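Side-chain contacts in MxaA (PDB 4W4T), which probably releases the myxalamid chain reductively through its terminal NADPH-binding reductase domain, part of a hybrid polyketide-peptide synthetase: residues Ile58-Ala63 and Phe70-Leu75; Gly62-Leu67 and Met96-Lys101; Arg82-Val87 and Glu141-Ile146; Lys101-Glu104 and Leu108-Glu111. One frame throughout, in Å; residues are numbered along the deposited sequence.

In the fold
Contacts 1 to 3 join elements at one half of the Rossmann sheet; contact 4 is at the end of helix 92-105. Contact 1 packs helix 66-78 on strand 57-61. Contact 2, about 9 Å away between centres, sets the turn after that strand against helix 92-105. It holds Thr64, Gly65, Phe66, Leu67 and Arg98 of the NADPH site, which carries no NADPH in this chain. Leu72 CD2 of contact 1 and Ile99 CG2 of contact 2 are 3.5 Å apart. In contact 4, Asn102 ND2 lies 2.8 Å from Ala63 O of contacts 1 and 2. Contact 3 lies away from the nucleotide site but shares the sheet with contact 1, Ile58 O being 2.7 Å from Tyr84 N.

Contact 1: Ile58-Ala63 and Phe70-Leu75; sequences ILLTGA and FLLEEL
Leu60 and Leu72 both hold CG anti to the backbone N, with chi1 178° and 175°; this sends the Leu60 branches to the helix and directs those of Leu72 past Leu60, with CD2 at Ala63 CB. Leu60 is the central residue. Its CD2 methyl lies 3.7 Å from Leu72 CB, close to the helix backbone. Its other methyl, CD1, meets Leu71 CD2 at 4.0 Å. The two branches of Leu60 thus touch successive residues of the helix. Leu75 comes in a turn further on, where its CD1 lies 4.4 Å from both Leu60 CD2 and Ile58 CG2. At the other end Ala63 CB meets Leu72 CD2 at the same looser spacing. Strand 58-61 and helix 70-75 run nearly antiparallel, at 162°, with their axes 9.9 Å apart at the closest. They are the first strand and helix of the beta-alpha-beta unit that ends in strand 82-87. Ile83 of that strand also touches Ile58, Leu60 and Leu72. Leu71 lies beside Asn149 of the NADPH site. No hydrogen bond crosses between the two segments. Strand and helix are held here by buried aliphatic side chains, so their fit rests on shape and the exclusion of water.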
loop_
_atom_site.group_PDB
_atom_site.type_symbol
_atom_site.label_atom_id
_atom_site.label_comp_id
_atom_site.label_asym_id
_atom_site.label_seq_id
_atom_site.Cartn_x
_atom_site.Cartn_y
_atom_site.Cartn_z
ATOM N N ILE A 58 24.864 -21.898 19.624
ATOM C CA ILE A 58 23.784 -20.926 19.724
ATOM C C ILE A 58 22.960 -20.921 18.451
ATOM O O ILE A 58 23.507 -20.916 17.347
ATOM C CB ILE A 58 24.348 -19.503 19.989
ATOM C CG1 ILE A 58 24.937 -19.435 21.401
ATOM C CG2 ILE A 58 23.265 -18.461 19.753
ATOM C CD1 ILE A 58 25.670 -18.125 21.742
ATOM N N LEU A 59 21.637 -20.927 18.588
ATOM C CA LEU A 59 20.786 -20.732 17.429
ATOM C C LEU A 59 20.316 -19.279 17.333
ATOM O O LEU A 59 19.719 -18.755 18.270
ATOM C CB LEU A 59 19.571 -21.654 17.474
ATOM C CG LEU A 59 18.581 -21.432 16.323
ATOM C CD1 LEU A 59 19.161 -21.843 14.983
ATOM C CD2 LEU A 59 17.251 -22.149 16.580
ATOM N N LEU A 60 20.597 -18.647 16.203
ATOM C CA LEU A 60 20.131 -17.284 15.950
ATOM C C LEU A 60 19.075 -17.280 14.859
ATOM O O LEU A 60 19.287 -17.801 13.772
ATOM C CB LEU A 60 21.296 -16.370 15.544
ATOM C CG LEU A 60 20.951 -14.913 15.193
ATOM C CD1 LEU A 60 20.293 -14.197 16.378
ATOM C CD2 LEU A 60 22.213 -14.175 14.728
ATOM N N THR A 61 17.924 -16.691 15.143
ATOM C CA THR A 61 16.978 -16.425 14.081
ATOM C C THR A 61 17.095 -14.945 13.700
ATOM O O THR A 61 17.329 -14.075 14.554
ATOM C CB THR A 61 15.509 -16.777 14.482
ATOM O OG1 THR A 61 15.093 -15.989 15.598
ATOM C CG2 THR A 61 15.384 -18.240 14.859
ATOM N N GLY A 62 16.937 -14.671 12.413
ATOM C CA GLY A 62 16.873 -13.308 11.934
ATOM C C GLY A 62 18.212 -12.775 11.462
ATOM O O GLY A 62 18.368 -11.562 11.321
ATOM N N ALA A 63 19.161 -13.670 11.182
ATOM C CA ALA A 63 20.484 -13.256 10.715
ATOM C C ALA A 63 20.467 -12.486 9.391
ATOM O O ALA A 63 21.455 -11.818 9.055
ATOM C CB ALA A 63 21.407 -14.470 10.591
ATOM N N PHE A 70 23.900 -7.309 13.117
ATOM C CA PHE A 70 24.741 -6.795 14.188
ATOM C C PHE A 70 24.790 -7.766 15.351
ATOM O O PHE A 70 25.842 -7.982 15.946
ATOM C CB PHE A 70 24.242 -5.408 14.629
ATOM C CG PHE A 70 24.402 -4.364 13.571
ATOM C CD1 PHE A 70 23.462 -4.229 12.560
ATOM C CD2 PHE A 70 25.516 -3.541 13.561
ATOM C CE1 PHE A 70 23.617 -3.283 11.566
ATOM C CE2 PHE A 70 25.685 -2.589 12.576
ATOM C CZ PHE A 70 24.738 -2.449 11.577
ATOM N N LEU A 71 23.650 -8.381 15.656
ATOM C CA LEU A 71 23.597 -9.417 16.675
ATOM C C LEU A 71 24.521 -10.579 16.303
ATOM O O LEU A 71 25.243 -11.103 17.146
ATOM C CB LEU A 71 22.153 -9.902 16.847
ATOM C CG LEU A 71 21.701 -10.592 18.131
ATOM C CD1 LEU A 71 22.218 -9.862 19.367
ATOM C CD2 LEU A 71 20.161 -10.645 18.149
ATOM N N LEU A 72 24.519 -10.972 15.039
ATOM C CA LEU A 72 25.393 -12.077 14.642
ATOM C C LEU A 72 26.860 -11.696 14.828
ATOM O O LEU A 72 27.638 -12.441 15.436
ATOM C CB LEU A 72 25.135 -12.484 13.201
ATOM C CG LEU A 72 26.089 -13.560 12.680
ATOM C CD1 LEU A 72 26.142 -14.756 13.627
ATOM C CD2 LEU A 72 25.695 -13.976 11.276
ATOM N N GLU A 73 27.227 -10.522 14.332
ATOM C CA GLU A 73 28.617 -10.099 14.387
ATOM C C GLU A 73 29.040 -9.927 15.851
ATOM O O GLU A 73 30.144 -10.330 16.251
ATOM C CB GLU A 73 28.801 -8.826 13.555
ATOM C CG GLU A 73 30.250 -8.429 13.289
ATOM C CD GLU A 73 30.845 -7.647 14.436
ATOM O OE1 GLU A 73 30.055 -7.139 15.262
ATOM O OE2 GLU A 73 32.092 -7.535 14.512
ATOM N N GLU A 74 28.135 -9.411 16.674
ATOM C CA GLU A 74 28.422 -9.259 18.091
ATOM C C GLU A 74 28.558 -10.603 18.819
ATOM O O GLU A 74 29.404 -10.754 19.700
ATOM C CB GLU A 74 27.341 -8.406 18.755
ATOM C CG GLU A 74 27.633 -8.056 20.203
ATOM C CD GLU A 74 27.812 -6.565 20.413
ATOM O OE1 GLU A 74 27.279 -5.779 19.592
ATOM O OE2 GLU A 74 28.466 -6.186 21.403
ATOM N N LEU A 75 27.730 -11.583 18.466
ATOM C CA LEU A 75 27.816 -12.898 19.101
ATOM C C LEU A 75 29.137 -13.609 18.779
ATOM O O LEU A 75 29.694 -14.308 19.625
ATOM C CB LEU A 75 26.627 -13.780 18.669
ATOM C CG LEU A 75 25.287 -13.465 19.351
ATOM C CD1 LEU A 75 24.165 -14.249 18.681
ATOM C CD2 LEU A 75 25.317 -13.758 20.838
#

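Contact 2: Gly62-Leu67 and Met96-Lys101; sequences GATGFL and MNRIRK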
loop_
_atom_site.group_PDB
_atom_site.type_symbol
_atom_site.label_atom_id
_atom_site.label_comp_id
_atom_site.label_asym_id
_atom_site.label_seq_id
_atom_site.Cartn_x
_atom_site.Cartn_y
_atom_site.Cartn_z
ATOM N N GLY A 62 16.937 -14.671 12.413
ATOM C CA GLY A 62 16.873 -13.308 11.934
ATOM C C GLY A 62 18.212 -12.775 11.462
ATOM O O GLY A 62 18.368 -11.562 11.321
ATOM N N ALA A 63 19.161 -13.670 11.182
ATOM C CA ALA A 63 20.484 -13.256 10.715
ATOM C C ALA A 63 20.467 -12.486 9.391
ATOM O O ALA A 63 21.455 -11.818 9.055
ATOM C CB ALA A 63 21.407 -14.470 10.591
ATOM N N THR A 64 19.376 -12.564 8.635
ATOM C CA THR A 64 19.323 -11.865 7.352
ATOM C C THR A 64 18.648 -10.489 7.443
ATOM O O THR A 64 18.468 -9.819 6.427
ATOM C CB THR A 64 18.591 -12.698 6.260
ATOM O OG1 THR A 64 17.234 -12.925 6.649
ATOM C CG2 THR A 64 19.283 -14.053 6.040
ATOM N N GLY A 65 18.284 -10.071 8.654
ATOM C CA GLY A 65 17.672 -8.760 8.846
ATOM C C GLY A 65 18.677 -7.731 9.356
ATOM O O GLY A 65 19.868 -8.000 9.407
ATOM N N PHE A 66 18.189 -6.555 9.746
ATOM C CA PHE A 66 19.066 -5.436 10.109
ATOM C C PHE A 66 19.676 -5.645 11.495
ATOM O O PHE A 66 20.893 -5.806 11.616
ATOM C CB PHE A 66 18.277 -4.116 10.025
ATOM C CG PHE A 66 19.049 -2.901 10.479
ATOM C CD1 PHE A 66 20.278 -2.583 9.911
ATOM C CD2 PHE A 66 18.521 -2.059 11.446
ATOM C CE1 PHE A 66 20.982 -1.450 10.320
ATOM C CE2 PHE A 66 19.221 -0.933 11.865
ATOM C CZ PHE A 66 20.451 -0.632 11.301
ATOM N N LEU A 67 18.848 -5.669 12.537
ATOM C CA LEU A 67 19.344 -5.999 13.879
ATOM C C LEU A 67 20.101 -7.326 13.895
ATOM O O LEU A 67 21.146 -7.451 14.532
ATOM C CB LEU A 67 18.198 -6.058 14.886
ATOM C CG LEU A 67 18.600 -6.423 16.323
ATOM C CD1 LEU A 67 19.656 -5.462 16.871
ATOM C CD2 LEU A 67 17.364 -6.413 17.195
HETATM N N MSE A 96 24.614 -19.520 3.611
HETATM C CA MSE A 96 25.805 -18.784 3.998
HETATM C C MSE A 96 26.005 -17.577 3.152
HETATM O O MSE A 96 26.366 -16.540 3.658
HETATM C CB MSE A 96 27.042 -19.636 3.877
HETATM C CG MSE A 96 28.263 -18.926 4.429
HETATM SE SE MSE A 96 28.281 -18.755 6.351
HETATM C CE MSE A 96 30.112 -18.995 6.987
ATOM N N ASN A 97 25.759 -17.683 1.870
ATOM C CA ASN A 97 25.878 -16.514 0.996
ATOM C C ASN A 97 24.937 -15.392 1.405
ATOM O O ASN A 97 25.316 -14.223 1.397
ATOM C CB ASN A 97 25.608 -16.881 -0.463
ATOM C CG ASN A 97 26.627 -17.852 -1.015
ATOM O OD1 ASN A 97 27.700 -18.043 -0.440
ATOM N ND2 ASN A 97 26.302 -18.466 -2.144
ATOM N N ARG A 98 23.706 -15.749 1.748
ATOM C CA ARG A 98 22.730 -14.762 2.189
ATOM C C ARG A 98 23.206 -14.089 3.473
ATOM O O ARG A 98 23.205 -12.869 3.581
ATOM C CB ARG A 98 21.356 -15.405 2.400
ATOM C CG ARG A 98 20.699 -15.928 1.131
ATOM C CD ARG A 98 19.211 -16.191 1.353
ATOM N NE ARG A 98 18.472 -14.954 1.623
ATOM C CZ ARG A 98 17.443 -14.859 2.462
ATOM N NH1 ARG A 98 17.021 -15.931 3.128
ATOM N NH2 ARG A 98 16.844 -13.692 2.643
ATOM N N ILE A 99 23.623 -14.888 4.444
ATOM C CA ILE A 99 24.100 -14.341 5.703
ATOM C C ILE A 99 25.315 -13.442 5.469
ATOM O O ILE A 99 25.363 -12.305 5.959
ATOM C CB ILE A 99 24.432 -15.458 6.673
ATOM C CG1 ILE A 99 23.150 -16.219 7.014
ATOM C CG2 ILE A 99 25.063 -14.906 7.927
ATOM C CD1 ILE A 99 23.398 -17.581 7.628
ATOM N N ARG A 100 26.277 -13.924 4.685
ATOM C CA ARG A 100 27.475 -13.126 4.414
ATOM C C ARG A 100 27.139 -11.802 3.727
ATOM O O ARG A 100 27.633 -10.744 4.130
ATOM C CB ARG A 100 28.469 -13.901 3.555
ATOM C CG ARG A 100 29.790 -13.161 3.368
ATOM C CD ARG A 100 30.708 -13.855 2.368
ATOM N NE ARG A 100 30.091 -13.934 1.050
ATOM C CZ ARG A 100 29.611 -15.050 0.511
ATOM N NH1 ARG A 100 29.697 -16.208 1.165
ATOM N NH2 ARG A 100 29.056 -15.008 -0.696
ATOM N N LYS A 101 26.299 -11.855 2.698
ATOM C CA LYS A 101 25.950 -10.652 1.955
ATOM C C LYS A 101 25.243 -9.629 2.841
ATOM O O LYS A 101 25.493 -8.415 2.732
ATOM C CB LYS A 101 25.076 -10.994 0.744
ATOM C CG LYS A 101 25.845 -11.634 -0.417
ATOM C CD LYS A 101 24.956 -11.851 -1.641
ATOM C CE LYS A 101 25.702 -12.587 -2.752
ATOM N NZ LYS A 101 26.933 -11.853 -3.187
#
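A type I beta turn from Gly62 to Gly65, closed by Gly65 N to Gly62 O at 3.1 Å, brings Ala63 and Thr64 up to helix 96-101, with Gly65 as N-cap of the next helix. The nearest alpha carbons are those of Thr64 and Ile99, 5.6 Å apart. Two small contacts follow. On the buried side Ala63 CB touches Ile99 CG1 at 4.3 Å. Cys85 of the neighbouring strand touches both residues. On the outer side Thr64 meets the end of Arg98. The Arg98 chain bends at chi3, 65°, and this turn carries its guanidinium back over the threonine. Thr64 CG2 sits 4.0 Å above one face of the group, toward its rim, and is 4.1 Å from Arg98 CZ. Thr64 OG1 is also 4.1 Å from Arg98 NH2, too far for a hydrogen bond. The polar hold on Arg98 comes from outside, through NH1 to the backbone O of Arg88. Val87 touches both Thr64 and Arg98. Thr64, Gly65, Arg88 and Arg98 all bind NADPH in this protein, and the turn belongs to the glycine-rich loop of the Rossmann fold. The contact is consistent with Arg98 being held beside that loop by the threonine methyl and the bond to Arg88 O. Such a charge is consistent with binding an anionic nucleotide.

Contact 3: Arg82-Val87 and Glu141-Ile146; sequences RIYCLV and EEIDAI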
loop_
_atom_site.group_PDB
_atom_site.type_symbol
_atom_site.label_atom_id
_atom_site.label_comp_id
_atom_site.label_asym_id
_atom_site.label_seq_id
_atom_site.Cartn_x
_atom_site.Cartn_y
_atom_site.Cartn_z
ATOM N N ARG A 82 29.646 -21.836 18.337
ATOM C CA ARG A 82 29.277 -21.877 16.930
ATOM C C ARG A 82 27.870 -21.297 16.821
ATOM O O ARG A 82 27.011 -21.620 17.633
ATOM C CB ARG A 82 29.351 -23.308 16.382
ATOM C CG ARG A 82 30.790 -23.843 16.350
ATOM C CD ARG A 82 30.922 -25.167 15.634
ATOM N NE ARG A 82 30.145 -26.211 16.289
ATOM C CZ ARG A 82 29.089 -26.798 15.745
ATOM N NH1 ARG A 82 28.695 -26.450 14.525
ATOM N NH2 ARG A 82 28.436 -27.737 16.415
ATOM N N ILE A 83 27.654 -20.419 15.853
ATOM C CA ILE A 83 26.371 -19.734 15.731
ATOM C C ILE A 83 25.565 -20.320 14.585
ATOM O O ILE A 83 25.801 -20.004 13.420
ATOM C CB ILE A 83 26.528 -18.203 15.497
ATOM C CG1 ILE A 83 27.589 -17.587 16.429
ATOM C CG2 ILE A 83 25.165 -17.503 15.634
ATOM C CD1 ILE A 83 27.277 -17.693 17.912
ATOM N N TYR A 84 24.604 -21.170 14.929
ATOM C CA TYR A 84 23.664 -21.697 13.955
ATOM C C TYR A 84 22.681 -20.606 13.560
ATOM O O TYR A 84 22.061 -20.003 14.429
ATOM C CB TYR A 84 22.914 -22.903 14.520
ATOM C CG TYR A 84 23.777 -24.133 14.701
ATOM C CD1 TYR A 84 24.712 -24.216 15.729
ATOM C CD2 TYR A 84 23.646 -25.218 13.846
ATOM C CE1 TYR A 84 25.502 -25.356 15.891
ATOM C CE2 TYR A 84 24.427 -26.355 14.000
ATOM C CZ TYR A 84 25.349 -26.418 15.018
ATOM O OH TYR A 84 26.112 -27.562 15.156
ATOM N N CYS A 85 22.540 -20.370 12.262
ATOM C CA CYS A 85 21.665 -19.318 11.759
ATOM C C CYS A 85 20.554 -19.837 10.858
ATOM O O CYS A 85 20.806 -20.298 9.757
ATOM C CB CYS A 85 22.477 -18.276 10.995
ATOM S SG CYS A 85 23.665 -17.418 12.029
ATOM N N LEU A 86 19.318 -19.719 11.321
ATOM C CA LEU A 86 18.173 -20.154 10.535
ATOM C C LEU A 86 18.019 -19.251 9.313
ATOM O O LEU A 86 17.990 -18.029 9.443
ATOM C CB LEU A 86 16.904 -20.131 11.392
ATOM C CG LEU A 86 15.665 -20.788 10.787
ATOM C CD1 LEU A 86 15.812 -22.303 10.818
ATOM C CD2 LEU A 86 14.434 -20.343 11.547
ATOM N N VAL A 87 17.934 -19.844 8.126
ATOM C CA VAL A 87 17.872 -19.065 6.900
ATOM C C VAL A 87 17.128 -19.815 5.799
ATOM O O VAL A 87 17.347 -21.010 5.595
ATOM C CB VAL A 87 19.303 -18.691 6.408
ATOM C CG1 VAL A 87 20.154 -19.960 6.200
ATOM C CG2 VAL A 87 19.247 -17.855 5.139
ATOM N N GLU A 141 19.167 -31.491 19.861
ATOM C CA GLU A 141 20.284 -32.097 20.593
ATOM C C GLU A 141 21.509 -31.181 20.589
ATOM O O GLU A 141 22.323 -31.202 21.517
ATOM C CB GLU A 141 20.653 -33.455 19.982
ATOM C CG GLU A 141 19.584 -34.513 20.132
ATOM C CD GLU A 141 19.750 -35.661 19.142
ATOM O OE1 GLU A 141 20.697 -35.621 18.319
ATOM O OE2 GLU A 141 18.916 -36.594 19.182
ATOM N N GLU A 142 21.632 -30.377 19.541
ATOM C CA GLU A 142 22.866 -29.638 19.290
ATOM C C GLU A 142 22.924 -28.247 19.943
ATOM O O GLU A 142 23.991 -27.810 20.400
ATOM C CB GLU A 142 23.077 -29.532 17.781
ATOM C CG GLU A 142 23.299 -30.907 17.138
ATOM C CD GLU A 142 23.814 -30.844 15.709
ATOM O OE1 GLU A 142 23.711 -29.779 15.065
ATOM O OE2 GLU A 142 24.335 -31.873 15.229
ATOM N N ILE A 143 21.780 -27.579 20.036
ATOM C CA ILE A 143 21.748 -26.163 20.447
ATOM C C ILE A 143 21.744 -25.945 21.947
ATOM O O ILE A 143 20.948 -26.556 22.663
ATOM C CB ILE A 143 20.509 -25.458 19.867
ATOM C CG1 ILE A 143 20.523 -25.544 18.351
ATOM C CG2 ILE A 143 20.442 -23.973 20.356
ATOM C CD1 ILE A 143 21.766 -24.971 17.709
ATOM N N ASP A 144 22.617 -25.060 22.438
ATOM C CA ASP A 144 22.658 -24.793 23.869
ATOM C C ASP A 144 21.749 -23.630 24.251
ATOM O O ASP A 144 21.146 -23.630 25.321
ATOM C CB ASP A 144 24.095 -24.493 24.339
ATOM C CG ASP A 144 24.990 -25.743 24.368
ATOM O OD1 ASP A 144 24.471 -26.883 24.344
ATOM O OD2 ASP A 144 26.223 -25.583 24.446
ATOM N N ALA A 145 21.674 -22.636 23.382
ATOM C CA ALA A 145 20.872 -21.449 23.672
ATOM C C ALA A 145 20.334 -20.809 22.387
ATOM O O ALA A 145 20.851 -21.024 21.283
ATOM C CB ALA A 145 21.695 -20.443 24.489
ATOM N N ILE A 146 19.261 -20.042 22.532
ATOM C CA ILE A 146 18.562 -19.469 21.387
ATOM C C ILE A 146 18.417 -17.952 21.513
ATOM O O ILE A 146 17.949 -17.454 22.534
ATOM C CB ILE A 146 17.149 -20.075 21.226
ATOM C CG1 ILE A 146 17.242 -21.590 21.024
ATOM C CG2 ILE A 146 16.421 -19.433 20.036
ATOM C CD1 ILE A 146 16.012 -22.345 21.470
HETATM O O HOH W 1 25.933 -29.574 13.453
#
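Ile143 lies over one face of the Tyr84 ring, while the Glu142 carboxylate lies near its hydroxyl end. The methyl CD1 of Ile143 stands 4.0 Å from the ring centroid and 28° off the ring normal, a CH-pi contact. It sits toward the CD1 side of the ring, 3.6 Å from Tyr84 CD1. Ile143 reaches this place with CG1 anti to the carbonyl carbon (chi1 -59°) and a further bend at chi2. The Glu142 chain is extended beyond CG and crosses Tyr84 at about a right angle. Carboxylate and ring planes are 58° apart. A water joins the two polar ends. It donates to Glu142 OE1 at 2.8 Å and lies 2.6 Å from Tyr84 OH, at the ring edge and in its plane. The same hydroxyl accepts a bond from Arg82 NH2 at 2.6 Å and a weak one from Arg82 NH1. The guanidinium thus straddles the tyrosine oxygen. A phenylalanine here would probably leave the Arg82 guanidinium and the bridging water without their shared oxygen. The contact spans strand 57-61, which lies between strands 82-87 and 145-148 in the parallel sheet. Leu59 of that middle strand touches both Tyr84 and Ile143. One aromatic side chain thus serves two chemistries. Its face packs on a buried methyl, and its hydroxyl, through the water, links Arg82 to the Glu142 carboxylate; Arg82 NH2 and Glu142 OE1 are 5.3 Å apart. The opposite charges are likely to attract mildly at that separation.

Contact 4: Lys101-Glu104 and Leu108-Glu111; sequences KNLE and LWNE
Leu103 and Leu108 meet at the buried, firmly bonded side of this contact, where the end of a helix turns into a loop. Leu108 N donates to Leu103 O at 2.9 Å, with an N-H...O angle of 163°. Just beside this bond Leu103 CG touches Leu108 CB at 4.1 Å, and the two side chains cross at about a right angle. Leu103 also meets Trp109. Its CB lies at the edge of the indole, near the ring plane, 4.2 Å from Trp109 CE3. Ala69 of helix 66-78 touches both leucines, and Leu103 is buried. The other side faces solvent. Glu104 is exposed, and its aliphatic part alone packs closely there, with CG 3.5 Å from Trp109 CB. Trp109 holds CG anti to its N (chi1 -177°), which swings the indole toward Glu104; the two side chains cross at a slant. The carboxylate and ring planes are nearly perpendicular, 87° apart. The polar ends beyond are held weakly. Trp109 NE1 makes a weak, long bond to Glu111 OE2, at 3.4 Å. Glu104 OE2 has a weak, long ion pair with Arg100, whose side chain also touches Trp109. The two acids would probably repel only mildly across the 5.9 Å between Glu104 OE2 and Glu111 OE2. The arrangement is that of a helix C-terminus whose outgoing chain folds back on the last turn, here in the Rossmann domain between helix 92-105 and strand 117-121.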
loop_
_atom_site.group_PDB
_atom_site.type_symbol
_atom_site.label_atom_id
_atom_site.label_comp_id
_atom_site.label_asym_id
_atom_site.label_seq_id
_atom_site.Cartn_x
_atom_site.Cartn_y
_atom_site.Cartn_z
ATOM N N LYS A 101 26.299 -11.855 2.698
ATOM C CA LYS A 101 25.950 -10.652 1.955
ATOM C C LYS A 101 25.243 -9.629 2.841
ATOM O O LYS A 101 25.493 -8.415 2.732
ATOM C CB LYS A 101 25.076 -10.994 0.744
ATOM C CG LYS A 101 25.845 -11.634 -0.417
ATOM C CD LYS A 101 24.956 -11.851 -1.641
ATOM C CE LYS A 101 25.702 -12.587 -2.752
ATOM N NZ LYS A 101 26.933 -11.853 -3.187
ATOM N N ASN A 102 24.359 -10.111 3.712
ATOM C CA ASN A 102 23.671 -9.220 4.641
ATOM C C ASN A 102 24.682 -8.479 5.501
ATOM O O ASN A 102 24.606 -7.260 5.643
ATOM C CB ASN A 102 22.689 -9.991 5.532
ATOM C CG ASN A 102 21.809 -9.067 6.371
ATOM O OD1 ASN A 102 21.247 -8.111 5.858
ATOM N ND2 ASN A 102 21.685 -9.362 7.663
ATOM N N LEU A 103 25.643 -9.208 6.060
ATOM C CA LEU A 103 26.627 -8.573 6.923
ATOM C C LEU A 103 27.520 -7.627 6.122
ATOM O O LEU A 103 27.900 -6.563 6.618
ATOM C CB LEU A 103 27.459 -9.615 7.673
ATOM C CG LEU A 103 26.886 -9.976 9.056
ATOM C CD1 LEU A 103 25.565 -10.731 8.932
ATOM C CD2 LEU A 103 27.875 -10.755 9.916
ATOM N N GLU A 104 27.823 -7.997 4.879
ATOM C CA GLU A 104 28.644 -7.154 4.007
ATOM C C GLU A 104 27.970 -5.804 3.758
ATOM O O GLU A 104 28.637 -4.773 3.683
ATOM C CB GLU A 104 28.930 -7.869 2.676
ATOM C CG GLU A 104 30.083 -8.867 2.739
ATOM C CD GLU A 104 30.266 -9.687 1.458
ATOM O OE1 GLU A 104 29.389 -9.666 0.566
ATOM O OE2 GLU A 104 31.315 -10.345 1.344
ATOM N N LEU A 108 29.956 -5.282 8.200
ATOM C CA LEU A 108 30.219 -6.122 9.358
ATOM C C LEU A 108 30.996 -7.387 9.013
ATOM O O LEU A 108 31.455 -8.090 9.912
ATOM C CB LEU A 108 28.912 -6.525 10.034
ATOM C CG LEU A 108 28.096 -5.411 10.689
ATOM C CD1 LEU A 108 26.683 -5.907 10.957
ATOM C CD2 LEU A 108 28.765 -4.963 11.982
ATOM N N TRP A 109 31.140 -7.679 7.726
ATOM C CA TRP A 109 31.776 -8.931 7.338
ATOM C C TRP A 109 33.299 -8.912 7.413
ATOM O O TRP A 109 33.953 -7.963 6.973
ATOM C CB TRP A 109 31.369 -9.345 5.929
ATOM C CG TRP A 109 31.967 -10.667 5.583
ATOM C CD1 TRP A 109 33.016 -10.902 4.744
ATOM C CD2 TRP A 109 31.586 -11.939 6.120
ATOM N NE1 TRP A 109 33.300 -12.248 4.710
ATOM C CE2 TRP A 109 32.434 -12.905 5.544
ATOM C CE3 TRP A 109 30.600 -12.355 7.020
ATOM C CZ2 TRP A 109 32.325 -14.260 5.841
ATOM C CZ3 TRP A 109 30.497 -13.698 7.317
ATOM C CH2 TRP A 109 31.352 -14.636 6.727
ATOM N N ASN A 110 33.843 -9.976 8.004
ATOM C CA ASN A 110 35.252 -10.347 7.851
ATOM C C ASN A 110 35.343 -11.868 7.779
ATOM O O ASN A 110 34.616 -12.569 8.475
ATOM C CB ASN A 110 36.113 -9.806 8.986
ATOM C CG ASN A 110 35.725 -10.368 10.332
ATOM O OD1 ASN A 110 36.175 -11.452 10.706
ATOM N ND2 ASN A 110 34.887 -9.641 11.073
ATOM N N GLU A 111 36.262 -12.381 6.972
ATOM C CA GLU A 111 36.244 -13.811 6.655
ATOM C C GLU A 111 36.545 -14.712 7.854
ATOM O O GLU A 111 36.266 -15.910 7.810
ATOM C CB GLU A 111 37.206 -14.109 5.506
ATOM C CG GLU A 111 36.528 -14.048 4.147
ATOM C CD GLU A 111 35.531 -15.183 3.934
ATOM O OE1 GLU A 111 35.724 -16.272 4.519
ATOM O OE2 GLU A 111 34.538 -14.983 3.193
#